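Local coordinates for endonuclease and methylase LlaGI (Lactococcus lactis, PDB 5FFJ), which recognises a specific DNA sequence, methylates adenine within it, and couples a helicase-like ATPase to DNA cleavage as a Type ISP restriction-modification enzyme, at a contact of chain A with DNA. Coordinates in Å, arbitrary orientation; residue numbers count along the deposited sequence, not the author numbering.

Contact 1: a contact of chain A with DNA. Residues 859, 890-892, 894, 928-930, 1209, 1211. With nucleotides of chain B; nucleotides of chain C.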
ATOM      1  N   LYS A 859      10.138   7.529  -5.213  1.00 54.57           N
ATOM      2  CA  LYS A 859      11.565   7.492  -5.509  1.00 54.20           C
ATOM      3  C   LYS A 859      11.990   6.101  -5.969  1.00 50.48           C
ATOM      4  O   LYS A 859      13.077   5.928  -6.518  1.00 75.46           O
ATOM      5  CB  LYS A 859      12.383   7.906  -4.282  1.00 50.54           C
ATOM      6  CG  LYS A 859      13.746   8.481  -4.630  1.00 60.78           C
ATOM      7  CD  LYS A 859      14.657   8.570  -3.418  1.00 52.14           C
ATOM      8  CE  LYS A 859      15.386   7.256  -3.169  1.00 45.79           C
ATOM      9  NZ  LYS A 859      16.421   7.379  -2.104  1.00 58.22           N
ATOM     10  N   THR A 890      27.246  15.734  -6.030  1.00 56.95           N
ATOM     11  CA  THR A 890      27.037  14.499  -5.273  1.00 76.90           C
ATOM     12  C   THR A 890      27.498  13.198  -5.950  1.00 73.75           C
ATOM     13  O   THR A 890      28.149  12.378  -5.304  1.00 88.52           O
ATOM     14  CB  THR A 890      25.541  14.344  -4.906  1.00 57.05           C
ATOM     15  OG1 THR A 890      25.373  13.202  -4.058  1.00 63.06           O
ATOM     16  CG2 THR A 890      24.668  14.188  -6.148  1.00 82.24           C
ATOM     17  N   THR A 891      27.170  13.019  -7.229  1.00 54.90           N
ATOM     18  CA  THR A 891      27.363  11.746  -7.958  1.00 67.35           C
ATOM     19  C   THR A 891      26.367  10.650  -7.551  1.00 64.94           C
ATOM     20  O   THR A 891      26.356   9.569  -8.143  1.00 57.10           O
ATOM     21  CB  THR A 891      28.793  11.163  -7.790  1.00 57.66           C
ATOM     22  OG1 THR A 891      29.034  10.805  -6.422  1.00 59.84           O
ATOM     23  CG2 THR A 891      29.839  12.158  -8.260  1.00 77.61           C
ATOM     24  N   SER A 892      25.545  10.927  -6.542  1.00 64.05           N
ATOM     25  CA  SER A 892      24.424  10.058  -6.186  1.00 66.77           C
ATOM     26  C   SER A 892      23.138  10.878  -6.129  1.00 55.96           C
ATOM     27  O   SER A 892      22.878  11.572  -5.144  1.00 56.36           O
ATOM     28  CB  SER A 892      24.672   9.366  -4.847  1.00 54.37           C
ATOM     29  OG  SER A 892      23.582   8.527  -4.505  1.00 62.65           O
ATOM     30  N   LEU A 894      19.725   9.806  -6.959  1.00 47.47           N
ATOM     31  CA  LEU A 894      18.484   9.031  -7.048  1.00 38.52           C
ATOM     32  C   LEU A 894      17.246   9.884  -6.783  1.00 54.29           C
ATOM     33  O   LEU A 894      16.243   9.776  -7.489  1.00 52.87           O
ATOM     34  CB  LEU A 894      18.498   7.865  -6.056  1.00 49.42           C
ATOM     35  CG  LEU A 894      19.659   6.874  -6.107  1.00 54.03           C
ATOM     36  CD1 LEU A 894      19.388   5.710  -5.166  1.00 46.74           C
ATOM     37  CD2 LEU A 894      19.884   6.382  -7.517  1.00 46.52           C
ATOM     38  N   SER A 928      18.994  18.787   1.818  1.00 52.94           N
ATOM     39  CA  SER A 928      19.235  17.448   1.304  1.00 53.89           C
ATOM     40  C   SER A 928      20.572  17.407   0.580  1.00 52.75           C
ATOM     41  O   SER A 928      20.967  18.380  -0.063  1.00 54.21           O
ATOM     42  CB  SER A 928      18.104  17.023   0.363  1.00 55.02           C
ATOM     43  OG  SER A 928      18.448  15.865  -0.375  1.00 50.24           O
ATOM     44  N   GLN A 929      21.267  16.281   0.693  1.00 45.65           N
ATOM     45  CA  GLN A 929      22.584  16.140   0.091  1.00 46.24           C
ATOM     46  C   GLN A 929      22.523  16.275  -1.426  1.00 50.22           C
ATOM     47  O   GLN A 929      23.225  17.099  -2.011  1.00 47.72           O
ATOM     48  CB  GLN A 929      23.199  14.791   0.470  1.00 56.72           C
ATOM     49  CG  GLN A 929      23.441  14.622   1.959  1.00 67.16           C
ATOM     50  CD  GLN A 929      24.372  15.677   2.529  1.00 56.98           C
ATOM     51  OE1 GLN A 929      23.993  16.441   3.416  1.00 62.96           O
ATOM     52  NE2 GLN A 929      25.599  15.721   2.023  1.00 53.83           N
ATOM     53  N   SER A 930      21.670  15.473  -2.054  1.00 41.65           N
ATOM     54  CA  SER A 930      21.629  15.387  -3.510  1.00 47.29           C
ATOM     55  C   SER A 930      20.717  16.431  -4.155  1.00 41.92           C
ATOM     56  O   SER A 930      20.454  16.364  -5.357  1.00 40.49           O
ATOM     57  CB  SER A 930      21.184  13.985  -3.934  1.00 52.69           C
ATOM     58  OG  SER A 930      19.890  13.684  -3.440  1.00 65.86           O
ATOM     59  N   GLN A1209      23.381   6.075   6.847  1.00 62.60           N
ATOM     60  CA  GLN A1209      24.598   5.927   6.054  1.00 57.30           C
ATOM     61  C   GLN A1209      25.818   6.171   6.942  1.00 63.58           C
ATOM     62  O   GLN A1209      26.053   7.287   7.399  1.00123.07           O
ATOM     63  CB  GLN A1209      24.601   6.884   4.855  1.00 44.70           C
ATOM     64  CG  GLN A1209      24.334   8.345   5.193  1.00 54.21           C
ATOM     65  CD  GLN A1209      22.860   8.701   5.182  1.00 43.07           C
ATOM     66  OE1 GLN A1209      21.998   7.842   5.351  1.00 55.37           O
ATOM     67  NE2 GLN A1209      22.563   9.977   4.968  1.00 53.69           N
ATOM     68  N   ARG A1211      29.924   6.021   7.656  1.00 53.09           N
ATOM     69  CA  ARG A1211      31.293   5.959   7.174  1.00 43.35           C
ATOM     70  C   ARG A1211      32.164   5.398   8.291  1.00 46.87           C
ATOM     71  O   ARG A1211      31.860   5.590   9.472  1.00 44.03           O
ATOM     72  CB  ARG A1211      31.786   7.347   6.748  1.00 46.40           C
ATOM     73  CG  ARG A1211      30.715   8.247   6.122  1.00 70.70           C
ATOM     74  CD  ARG A1211      30.249   7.693   4.775  1.00 37.60           C
ATOM     75  NE  ARG A1211      28.947   8.236   4.376  1.00 48.20           N
ATOM     76  CZ  ARG A1211      28.634   8.673   3.159  1.00 37.10           C
ATOM     77  NH1 ARG A1211      29.524   8.654   2.174  1.00 54.33           N
ATOM     78  NH2 ARG A1211      27.413   9.139   2.926  1.00 66.68           N
TER
ATOM     79  P    DA B   7      31.739   8.058  -1.825  1.00173.78           P
ATOM     80  OP1  DA B   7      32.383   9.341  -2.136  1.00 36.97           O
ATOM     81  OP2  DA B   7      32.048   7.392  -0.551  1.00 52.80           O
ATOM     82  O5'  DA B   7      30.164   8.245  -1.929  1.00 30.60           O
ATOM     83  C5'  DA B   7      29.605   9.191  -2.834  1.00 71.36           C
ATOM     84  C4'  DA B   7      28.092   9.063  -2.897  1.00 41.67           C
ATOM     85  O4'  DA B   7      27.730   7.700  -3.244  1.00 46.50           O
ATOM     86  C3'  DA B   7      27.359   9.372  -1.583  1.00 44.96           C
ATOM     87  O3'  DA B   7      26.386  10.404  -1.793  1.00 39.76           O
ATOM     88  C2'  DA B   7      26.721   8.034  -1.196  1.00 44.63           C
ATOM     89  C1'  DA B   7      26.562   7.364  -2.544  1.00 48.85           C
ATOM     90  N9   DA B   7      26.419   5.908  -2.497  1.00 47.32           N
ATOM     91  C8   DA B   7      27.185   5.015  -1.798  1.00 43.33           C
ATOM     92  N7   DA B   7      26.813   3.764  -1.953  1.00 42.86           N
ATOM     93  C5   DA B   7      25.730   3.841  -2.814  1.00 47.48           C
ATOM     94  C6   DA B   7      24.884   2.860  -3.372  1.00 38.39           C
ATOM     95  N6   DA B   7      25.011   1.552  -3.130  1.00 38.50           N
ATOM     96  N1   DA B   7      23.897   3.278  -4.190  1.00 46.15           N
ATOM     97  C2   DA B   7      23.771   4.589  -4.432  1.00 49.33           C
ATOM     98  N3   DA B   7      24.501   5.600  -3.968  1.00 56.90           N
ATOM     99  C4   DA B   7      25.474   5.154  -3.157  1.00 52.01           C
ATOM    100  P    DT B   8      26.037  11.457  -0.632  1.00 41.03           P
ATOM    101  OP1  DT B   8      26.300  12.817  -1.155  1.00 47.77           O
ATOM    102  OP2  DT B   8      26.713  11.020   0.610  1.00 62.41           O
ATOM    103  O5'  DT B   8      24.461  11.276  -0.415  1.00 52.95           O
ATOM    104  C5'  DT B   8      23.579  11.245  -1.544  1.00 43.63           C
ATOM    105  C4'  DT B   8      22.170  10.847  -1.132  1.00 45.15           C
ATOM    106  O4'  DT B   8      21.987   9.408  -1.340  1.00 49.64           O
ATOM    107  C3'  DT B   8      21.838  11.075   0.339  1.00 49.99           C
ATOM    108  O3'  DT B   8      20.448  11.352   0.510  1.00 51.52           O
ATOM    109  C2'  DT B   8      22.236   9.742   0.947  1.00 41.77           C
ATOM    110  C1'  DT B   8      21.678   8.791  -0.098  1.00 38.80           C
ATOM    111  N1   DT B   8      22.244   7.386  -0.076  1.00 38.23           N
ATOM    112  C2   DT B   8      21.500   6.358  -0.616  1.00 43.15           C
ATOM    113  O2   DT B   8      20.401   6.518  -1.115  1.00 57.28           O
ATOM    114  N3   DT B   8      22.092   5.128  -0.559  1.00 46.53           N
ATOM    115  C4   DT B   8      23.319   4.818  -0.025  1.00 36.19           C
ATOM    116  O4   DT B   8      23.751   3.676  -0.027  1.00 34.12           O
ATOM    117  C5   DT B   8      24.051   5.934   0.535  1.00 34.96           C
ATOM    118  C7   DT B   8      25.408   5.728   1.155  1.00 26.84           C
ATOM    119  C6   DT B   8      23.486   7.149   0.483  1.00 47.59           C
ATOM    120  P    DC B   9      19.892  12.858   0.418  1.00 47.61           P
ATOM    121  OP1  DC B   9      20.411  13.439  -0.841  1.00 42.42           O
ATOM    122  OP2  DC B   9      20.189  13.534   1.700  1.00 52.42           O
ATOM    123  O5'  DC B   9      18.302  12.670   0.314  1.00 46.12           O
ATOM    124  C5'  DC B   9      17.722  12.139  -0.882  1.00 47.92           C
ATOM    125  C4'  DC B   9      16.780  10.980  -0.580  1.00 46.58           C
ATOM    126  O4'  DC B   9      17.548   9.814  -0.155  1.00 65.06           O
ATOM    127  C3'  DC B   9      15.760  11.239   0.538  1.00 51.66           C
ATOM    128  O3'  DC B   9      14.453  10.855   0.119  1.00 50.68           O
ATOM    129  C2'  DC B   9      16.271  10.379   1.690  1.00 43.84           C
ATOM    130  C1'  DC B   9      16.891   9.217   0.942  1.00 55.67           C
ATOM    131  N1   DC B   9      17.882   8.394   1.738  1.00 35.82           N
ATOM    132  C2   DC B   9      17.811   6.993   1.710  1.00 34.93           C
ATOM    133  O2   DC B   9      16.934   6.442   1.034  1.00 30.52           O
ATOM    134  N3   DC B   9      18.712   6.273   2.429  1.00 36.51           N
ATOM    135  C4   DC B   9      19.646   6.895   3.148  1.00 45.27           C
ATOM    136  N4   DC B   9      20.514   6.143   3.839  1.00 39.23           N
ATOM    137  C5   DC B   9      19.735   8.316   3.190  1.00 33.43           C
ATOM    138  C6   DC B   9      18.844   9.019   2.477  1.00 48.89           C
TER
ATOM    139  P    DA C  17      16.691  -3.862  -2.595  1.00 53.34           P
ATOM    140  OP1  DA C  17      15.605  -4.753  -2.125  1.00 47.83           O
ATOM    141  OP2  DA C  17      17.972  -4.446  -3.052  1.00 58.93           O
ATOM    142  O5'  DA C  17      16.132  -2.918  -3.762  1.00 50.63           O
ATOM    143  C5'  DA C  17      14.951  -2.151  -3.532  1.00 52.81           C
ATOM    144  C4'  DA C  17      15.114  -0.707  -3.978  1.00 52.71           C
ATOM    145  O4'  DA C  17      16.145  -0.067  -3.186  1.00 52.81           O
ATOM    146  C3'  DA C  17      15.517  -0.508  -5.439  1.00 57.04           C
ATOM    147  O3'  DA C  17      14.766   0.570  -6.002  1.00 53.90           O
ATOM    148  C2'  DA C  17      17.007  -0.202  -5.358  1.00 50.96           C
ATOM    149  C1'  DA C  17      17.100   0.533  -4.036  1.00 48.71           C
ATOM    150  N9   DA C  17      18.393   0.434  -3.388  1.00 49.61           N
ATOM    151  C8   DA C  17      19.122  -0.699  -3.174  1.00 43.66           C
ATOM    152  N7   DA C  17      20.246  -0.490  -2.541  1.00 47.85           N
ATOM    153  C5   DA C  17      20.246   0.874  -2.315  1.00 35.38           C
ATOM    154  C6   DA C  17      21.165   1.719  -1.685  1.00 38.13           C
ATOM    155  N6   DA C  17      22.303   1.280  -1.150  1.00 44.90           N
ATOM    156  N1   DA C  17      20.869   3.034  -1.625  1.00 52.08           N
ATOM    157  C2   DA C  17      19.722   3.460  -2.168  1.00 47.20           C
ATOM    158  N3   DA C  17      18.777   2.757  -2.786  1.00 42.16           N
ATOM    159  C4   DA C  17      19.108   1.458  -2.825  1.00 40.58           C
ATOM    160  P    DT C  18      14.509   0.660  -7.585  1.00 45.74           P
ATOM    161  OP1  DT C  18      13.322   1.524  -7.764  1.00 46.41           O
ATOM    162  OP2  DT C  18      14.498  -0.707  -8.153  1.00 50.27           O
ATOM    163  O5'  DT C  18      15.795   1.445  -8.128  1.00 54.11           O
ATOM    164  C5'  DT C  18      16.026   2.787  -7.701  1.00 33.27           C
ATOM    165  C4'  DT C  18      17.422   3.255  -8.063  1.00 43.02           C
ATOM    166  O4'  DT C  18      18.382   2.779  -7.075  1.00 45.95           O
ATOM    167  C3'  DT C  18      17.951   2.766  -9.423  1.00 54.44           C
ATOM    168  O3'  DT C  18      18.430   3.868 -10.186  1.00 43.19           O
ATOM    169  C2'  DT C  18      19.075   1.805  -9.033  1.00 37.16           C
ATOM    170  C1'  DT C  18      19.565   2.463  -7.762  1.00 44.88           C
ATOM    171  N1   DT C  18      20.458   1.626  -6.892  1.00 45.31           N
ATOM    172  C2   DT C  18      21.483   2.242  -6.211  1.00 44.44           C
ATOM    173  O2   DT C  18      21.698   3.438  -6.274  1.00 41.87           O
ATOM    174  N3   DT C  18      22.249   1.408  -5.443  1.00 48.05           N
ATOM    175  C4   DT C  18      22.101   0.045  -5.293  1.00 50.50           C
ATOM    176  O4   DT C  18      22.846  -0.620  -4.577  1.00 56.05           O
ATOM    177  C5   DT C  18      21.010  -0.545  -6.039  1.00 45.99           C
ATOM    178  C7   DT C  18      20.745  -2.021  -5.960  1.00 46.16           C
ATOM    179  C6   DT C  18      20.250   0.266  -6.796  1.00 43.12           C
ATOM    180  P    DG C  19      18.019   4.062 -11.725  1.00 64.36           P
ATOM    181  OP1  DG C  19      16.559   4.271 -11.794  1.00 44.39           O
ATOM    182  OP2  DG C  19      18.640   2.967 -12.504  1.00 37.78           O
ATOM    183  O5'  DG C  19      18.730   5.438 -12.112  1.00 38.75           O
ATOM    184  C5'  DG C  19      18.389   6.631 -11.407  1.00 50.33           C
ATOM    185  C4'  DG C  19      19.556   7.604 -11.373  1.00 48.40           C
ATOM    186  O4'  DG C  19      20.543   7.137 -10.417  1.00 45.87           O
ATOM    187  C3'  DG C  19      20.302   7.766 -12.689  1.00 55.52           C
ATOM    188  O3'  DG C  19      20.790   9.109 -12.834  1.00 46.81           O
ATOM    189  C2'  DG C  19      21.424   6.737 -12.571  1.00 51.96           C
ATOM    190  C1'  DG C  19      21.737   6.757 -11.076  1.00 55.42           C
ATOM    191  N9   DG C  19      22.177   5.474 -10.517  1.00 46.97           N
ATOM    192  C8   DG C  19      21.625   4.231 -10.735  1.00 49.90           C
ATOM    193  N7   DG C  19      22.222   3.274 -10.075  1.00 49.66           N
ATOM    194  C5   DG C  19      23.225   3.922  -9.366  1.00 42.92           C
ATOM    195  C6   DG C  19      24.197   3.402  -8.473  1.00 41.43           C
ATOM    196  O6   DG C  19      24.368   2.224  -8.123  1.00 47.51           O
ATOM    197  N1   DG C  19      25.025   4.406  -7.972  1.00 43.47           N
ATOM    198  C2   DG C  19      24.924   5.739  -8.289  1.00 44.31           C
ATOM    199  N2   DG C  19      25.809   6.559  -7.704  1.00 46.36           N
ATOM    200  N3   DG C  19      24.019   6.238  -9.121  1.00 53.19           N
ATOM    201  C4   DG C  19      23.205   5.276  -9.620  1.00 46.75           C
TER
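Base readout here comes from both grooves of the duplex, over consecutive base pairs. Thr891, Ser892 and Leu894, with Lys859 from another segment, line the minor groove. The main-chain O of Thr891 accepts from the exocyclic amine N2 of DG19 of chain C at 3.1 Å, in the carbonyl plane and on a lone pair, with 162° at the hydrogen; the amino group, which only guanine carries on this edge, is thus sensed by backbone. Ser892 holds its hydroxyl anti to the backbone N, and OG gives a hydrogen bond to N3 of DA7 of chain B at 3.1 Å. Leu894, on 3-10 helix 894-897, inserts both methyls from its branched tip: CD1 lies 3.8 Å from C2 of DA17 of chain C and may sense the shape of the base edge, while CD2 packs on the sugars of DT18 and DG19. Lys859 NZ adds a weak bond to O2 of DC9 of chain B.

In the major groove Gln1209 bends at chi2 (-89°) and brings OE1 to the cytosine amine N4 of DC9 at 2.7 Å; the donor stands above the amide carbonyl plane, off the lone pairs. CB meets the thymine methyl C7 of DT8. An alanine here would remove the amide and would probably weaken discrimination of the cytosine by losing the acceptor for N4.

The polar backbone contacts described here lie on chain B. Arg1211 turns NH2 to OP2 of DT8 at 3.1 Å, near the guanidinium plane, forming a salt bridge, and Thr890 OG1 donates to OP1 of the same phosphate. Lys859 NZ also makes a weak bond to the sugar O4' of DC9. Gln929 uses its main-chain N on OP2 of DC9, at 3.1 Å. At the other oxygen of that phosphate, OP1, Ser930 supplies two donors: its N at 2.7 Å, and its OG, placed between backbone N and carbonyl carbon (chi1 60°), also at 2.7 Å.

Contact 2: a contact of chain A with DNA. Residues 1066, 1146-1147, 1204, 1208-1209. With nucleotides of chain B; nucleotides of chain C.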
ATOM      1  N   ASP A1066      19.497  -8.742   4.558  1.00 49.71           N
ATOM      2  CA  ASP A1066      19.949  -8.996   5.924  1.00 58.68           C
ATOM      3  C   ASP A1066      19.328 -10.249   6.541  1.00 49.50           C
ATOM      4  O   ASP A1066      20.016 -11.013   7.220  1.00 40.54           O
ATOM      5  CB  ASP A1066      19.646  -7.783   6.814  1.00 42.07           C
ATOM      6  CG  ASP A1066      20.572  -6.603   6.543  1.00 59.47           C
ATOM      7  OD1 ASP A1066      21.567  -6.769   5.804  1.00 50.32           O
ATOM      8  OD2 ASP A1066      20.308  -5.507   7.081  1.00 66.60           O
ATOM      9  N   TYR A1146      26.490  -5.108  13.496  1.00 44.27           N
ATOM     10  CA  TYR A1146      25.265  -4.823  12.765  1.00 42.53           C
ATOM     11  C   TYR A1146      24.649  -3.518  13.262  1.00 42.77           C
ATOM     12  O   TYR A1146      24.191  -2.693  12.472  1.00 47.67           O
ATOM     13  CB  TYR A1146      24.283  -5.983  12.917  1.00 41.63           C
ATOM     14  CG  TYR A1146      23.039  -5.855  12.075  1.00 48.52           C
ATOM     15  CD1 TYR A1146      23.107  -5.922  10.690  1.00 55.21           C
ATOM     16  CD2 TYR A1146      21.795  -5.683  12.664  1.00 50.23           C
ATOM     17  CE1 TYR A1146      21.971  -5.812   9.915  1.00 45.39           C
ATOM     18  CE2 TYR A1146      20.654  -5.572  11.898  1.00 58.72           C
ATOM     19  CZ  TYR A1146      20.747  -5.637  10.525  1.00 53.09           C
ATOM     20  OH  TYR A1146      19.614  -5.527   9.758  1.00 54.04           O
ATOM     21  N   ARG A1147      24.654  -3.343  14.581  1.00 32.90           N
ATOM     22  CA  ARG A1147      24.126  -2.144  15.218  1.00 36.83           C
ATOM     23  C   ARG A1147      25.022  -1.801  16.404  1.00 40.72           C
ATOM     24  O   ARG A1147      25.829  -2.630  16.820  1.00 43.31           O
ATOM     25  CB  ARG A1147      22.676  -2.369  15.655  1.00 41.51           C
ATOM     26  CG  ARG A1147      21.708  -2.590  14.511  1.00 37.37           C
ATOM     27  CD  ARG A1147      21.613  -1.389  13.584  1.00 48.15           C
ATOM     28  NE  ARG A1147      21.665  -1.798  12.181  1.00 48.03           N
ATOM     29  CZ  ARG A1147      20.600  -2.018  11.414  1.00 44.04           C
ATOM     30  NH1 ARG A1147      19.371  -1.863  11.894  1.00 54.71           N
ATOM     31  NH2 ARG A1147      20.765  -2.389  10.155  1.00 50.17           N
ATOM     32  N   HIS A1204      24.408   0.632   8.947  1.00 44.70           N
ATOM     33  CA  HIS A1204      23.453   1.200   9.881  1.00 39.30           C
ATOM     34  C   HIS A1204      23.912   1.067  11.329  1.00 44.85           C
ATOM     35  O   HIS A1204      23.099   1.106  12.253  1.00 47.23           O
ATOM     36  CB  HIS A1204      22.091   0.544   9.674  1.00 48.68           C
ATOM     37  CG  HIS A1204      21.520   0.789   8.312  1.00 54.79           C
ATOM     38  ND1 HIS A1204      21.287   2.058   7.823  1.00 54.55           N
ATOM     39  CD2 HIS A1204      21.157  -0.065   7.327  1.00 61.04           C
ATOM     40  CE1 HIS A1204      20.794   1.971   6.599  1.00 35.52           C
ATOM     41  NE2 HIS A1204      20.706   0.694   6.274  1.00 52.86           N
ATOM     42  N   GLY A1208      21.603   6.111   8.888  1.00 41.93           N
ATOM     43  CA  GLY A1208      21.168   5.513   7.637  1.00 54.87           C
ATOM     44  C   GLY A1208      22.320   5.290   6.678  1.00 42.05           C
ATOM     45  O   GLY A1208      22.252   4.433   5.798  1.00 48.63           O
ATOM     46  N   GLN A1209      23.381   6.075   6.847  1.00 62.60           N
ATOM     47  CA  GLN A1209      24.598   5.927   6.054  1.00 57.30           C
ATOM     48  C   GLN A1209      25.818   6.171   6.942  1.00 63.58           C
ATOM     49  O   GLN A1209      26.053   7.287   7.399  1.00123.07           O
ATOM     50  CB  GLN A1209      24.601   6.884   4.855  1.00 44.70           C
ATOM     51  CG  GLN A1209      24.334   8.345   5.193  1.00 54.21           C
ATOM     52  CD  GLN A1209      22.860   8.701   5.182  1.00 43.07           C
ATOM     53  OE1 GLN A1209      21.998   7.842   5.351  1.00 55.37           O
ATOM     54  NE2 GLN A1209      22.563   9.977   4.968  1.00 53.69           N
TER
ATOM     55  P    DC B   9      19.892  12.858   0.418  1.00 47.61           P
ATOM     56  OP1  DC B   9      20.411  13.439  -0.841  1.00 42.42           O
ATOM     57  OP2  DC B   9      20.189  13.534   1.700  1.00 52.42           O
ATOM     58  O5'  DC B   9      18.302  12.670   0.314  1.00 46.12           O
ATOM     59  C5'  DC B   9      17.722  12.139  -0.882  1.00 47.92           C
ATOM     60  C4'  DC B   9      16.780  10.980  -0.580  1.00 46.58           C
ATOM     61  O4'  DC B   9      17.548   9.814  -0.155  1.00 65.06           O
ATOM     62  C3'  DC B   9      15.760  11.239   0.538  1.00 51.66           C
ATOM     63  O3'  DC B   9      14.453  10.855   0.119  1.00 50.68           O
ATOM     64  C2'  DC B   9      16.271  10.379   1.690  1.00 43.84           C
ATOM     65  C1'  DC B   9      16.891   9.217   0.942  1.00 55.67           C
ATOM     66  N1   DC B   9      17.882   8.394   1.738  1.00 35.82           N
ATOM     67  C2   DC B   9      17.811   6.993   1.710  1.00 34.93           C
ATOM     68  O2   DC B   9      16.934   6.442   1.034  1.00 30.52           O
ATOM     69  N3   DC B   9      18.712   6.273   2.429  1.00 36.51           N
ATOM     70  C4   DC B   9      19.646   6.895   3.148  1.00 45.27           C
ATOM     71  N4   DC B   9      20.514   6.143   3.839  1.00 39.23           N
ATOM     72  C5   DC B   9      19.735   8.316   3.190  1.00 33.43           C
ATOM     73  C6   DC B   9      18.844   9.019   2.477  1.00 48.89           C
TER
ATOM     74  P    DG C  15      16.138  -3.360  10.702  1.00 54.37           P
ATOM     75  OP1  DG C  15      15.778  -4.756  11.039  1.00 67.01           O
ATOM     76  OP2  DG C  15      17.036  -2.610  11.609  1.00 56.63           O
ATOM     77  O5'  DG C  15      16.769  -3.286   9.232  1.00 64.78           O
ATOM     78  C5'  DG C  15      16.836  -4.455   8.413  1.00 59.70           C
ATOM     79  C4'  DG C  15      16.294  -4.175   7.025  1.00 59.40           C
ATOM     80  O4'  DG C  15      15.951  -2.761   6.922  1.00 54.16           O
ATOM     81  C3'  DG C  15      17.274  -4.455   5.885  1.00 41.69           C
ATOM     82  O3'  DG C  15      16.588  -5.007   4.744  1.00 49.11           O
ATOM     83  C2'  DG C  15      17.866  -3.077   5.612  1.00 46.06           C
ATOM     84  C1'  DG C  15      16.676  -2.165   5.864  1.00 47.49           C
ATOM     85  N9   DG C  15      17.027  -0.789   6.238  1.00 44.33           N
ATOM     86  C8   DG C  15      17.732  -0.377   7.346  1.00 53.19           C
ATOM     87  N7   DG C  15      17.879   0.921   7.417  1.00 50.71           N
ATOM     88  C5   DG C  15      17.228   1.401   6.287  1.00 44.74           C
ATOM     89  C6   DG C  15      17.055   2.731   5.825  1.00 48.64           C
ATOM     90  O6   DG C  15      17.457   3.784   6.341  1.00 45.33           O
ATOM     91  N1   DG C  15      16.332   2.772   4.636  1.00 49.54           N
ATOM     92  C2   DG C  15      15.839   1.669   3.977  1.00 45.37           C
ATOM     93  N2   DG C  15      15.165   1.903   2.844  1.00 46.40           N
ATOM     94  N3   DG C  15      15.995   0.422   4.398  1.00 52.31           N
ATOM     95  C4   DG C  15      16.698   0.362   5.554  1.00 44.22           C
ATOM     96  P    DG C  16      17.404  -5.725   3.557  1.00 55.08           P
ATOM     97  OP1  DG C  16      16.944  -7.127   3.467  1.00 70.31           O
ATOM     98  OP2  DG C  16      18.844  -5.440   3.755  1.00 50.13           O
ATOM     99  O5'  DG C  16      16.919  -4.948   2.244  1.00 55.95           O
ATOM    100  C5'  DG C  16      16.763  -3.540   2.307  1.00 54.16           C
ATOM    101  C4'  DG C  16      16.475  -2.928   0.949  1.00 44.05           C
ATOM    102  O4'  DG C  16      16.575  -1.488   1.076  1.00 57.50           O
ATOM    103  C3'  DG C  16      17.476  -3.240  -0.146  1.00 47.25           C
ATOM    104  O3'  DG C  16      16.980  -2.822  -1.409  1.00 57.03           O
ATOM    105  C2'  DG C  16      18.622  -2.365   0.294  1.00 57.57           C
ATOM    106  C1'  DG C  16      17.856  -1.079   0.599  1.00 56.10           C
ATOM    107  N9   DG C  16      18.474  -0.213   1.591  1.00 47.77           N
ATOM    108  C8   DG C  16      19.239  -0.578   2.673  1.00 43.02           C
ATOM    109  N7   DG C  16      19.649   0.441   3.381  1.00 48.10           N
ATOM    110  C5   DG C  16      19.119   1.545   2.723  1.00 43.27           C
ATOM    111  C6   DG C  16      19.221   2.924   3.017  1.00 42.83           C
ATOM    112  O6   DG C  16      19.823   3.468   3.954  1.00 45.40           O
ATOM    113  N1   DG C  16      18.529   3.700   2.089  1.00 52.26           N
ATOM    114  C2   DG C  16      17.830   3.201   1.013  1.00 40.64           C
ATOM    115  N2   DG C  16      17.224   4.096   0.223  1.00 46.38           N
ATOM    116  N3   DG C  16      17.730   1.916   0.731  1.00 39.24           N
ATOM    117  C4   DG C  16      18.396   1.152   1.623  1.00 52.94           C
TER
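The imidazole of His1204 lies nearly parallel to the five-membered ring of DG15 of chain C, with centroids 3.9 Å apart and planes 11° from each other; N7 of DG15 sits over one face, towards the rim. At the edge of the same ring, in plane, are N7 of DG16 and CA of Gly1208. The guanidinium of Arg1147 is layered too: CE2 of Tyr1146 lies over the centre of one face, CB of His1204 lies towards the rim of the other, and O5' of DG15 is at its edge. Asp1066 OD2 occupies the in-plane edge of the tyrosine ring.

His1204 therefore does two jobs at once, stacking on one guanine while NE2 donates to N7 of the next, DG16, at 3.1 Å. That acceptor is 2° from the ring plane and the angle at the hydrogen is 156°, so major-groove recognition is well directed; N7 is common to purines, so this bond alone would not separate guanine from adenine.

Phosphate anchoring flanks the stack. Arg1147, bent at chi2 and chi3, forms a salt bridge through NH1 to OP2 of DG15 at 2.5 Å. Its NE donates to the main-chain O of Tyr1146 at 2.7 Å, a second-shell bond that helps fix the guanidinium. Tyr1146 OH donates to Asp1066 OD2 at 2.8 Å, which ties the aspartate to the aromatic layer, while the Asp1066 main-chain N donates to OP1 of DG16 at 3.2 Å.

All these residues belong to the C-terminal specificity region: Asp1066 begins helix 1066-1069, where the helix dipole may reinforce the phosphate contact, Arg1147 forms an isolated strand position, His1204 lies in 3-10 helix 1203-1205, and Gly1208 belongs to the loop leading to strand 1210-1214.

The C-alpha centres of contact 1 and contact 2 lie about 17 Å apart, and Gln1209 belongs to both. DC9 of chain B is likewise common to them, so one protein residue and one nucleotide join the two patches. Contact 1 draws on the methylase region as well as the specificity region, whereas contact 2 is built from the latter. Together they address neighbouring base pairs and both strands, which suggests that the two regions grip the duplex jointly and that one continuous sequence is read across their junction. Such shared reading would probably help place the DNA for adenine methylation.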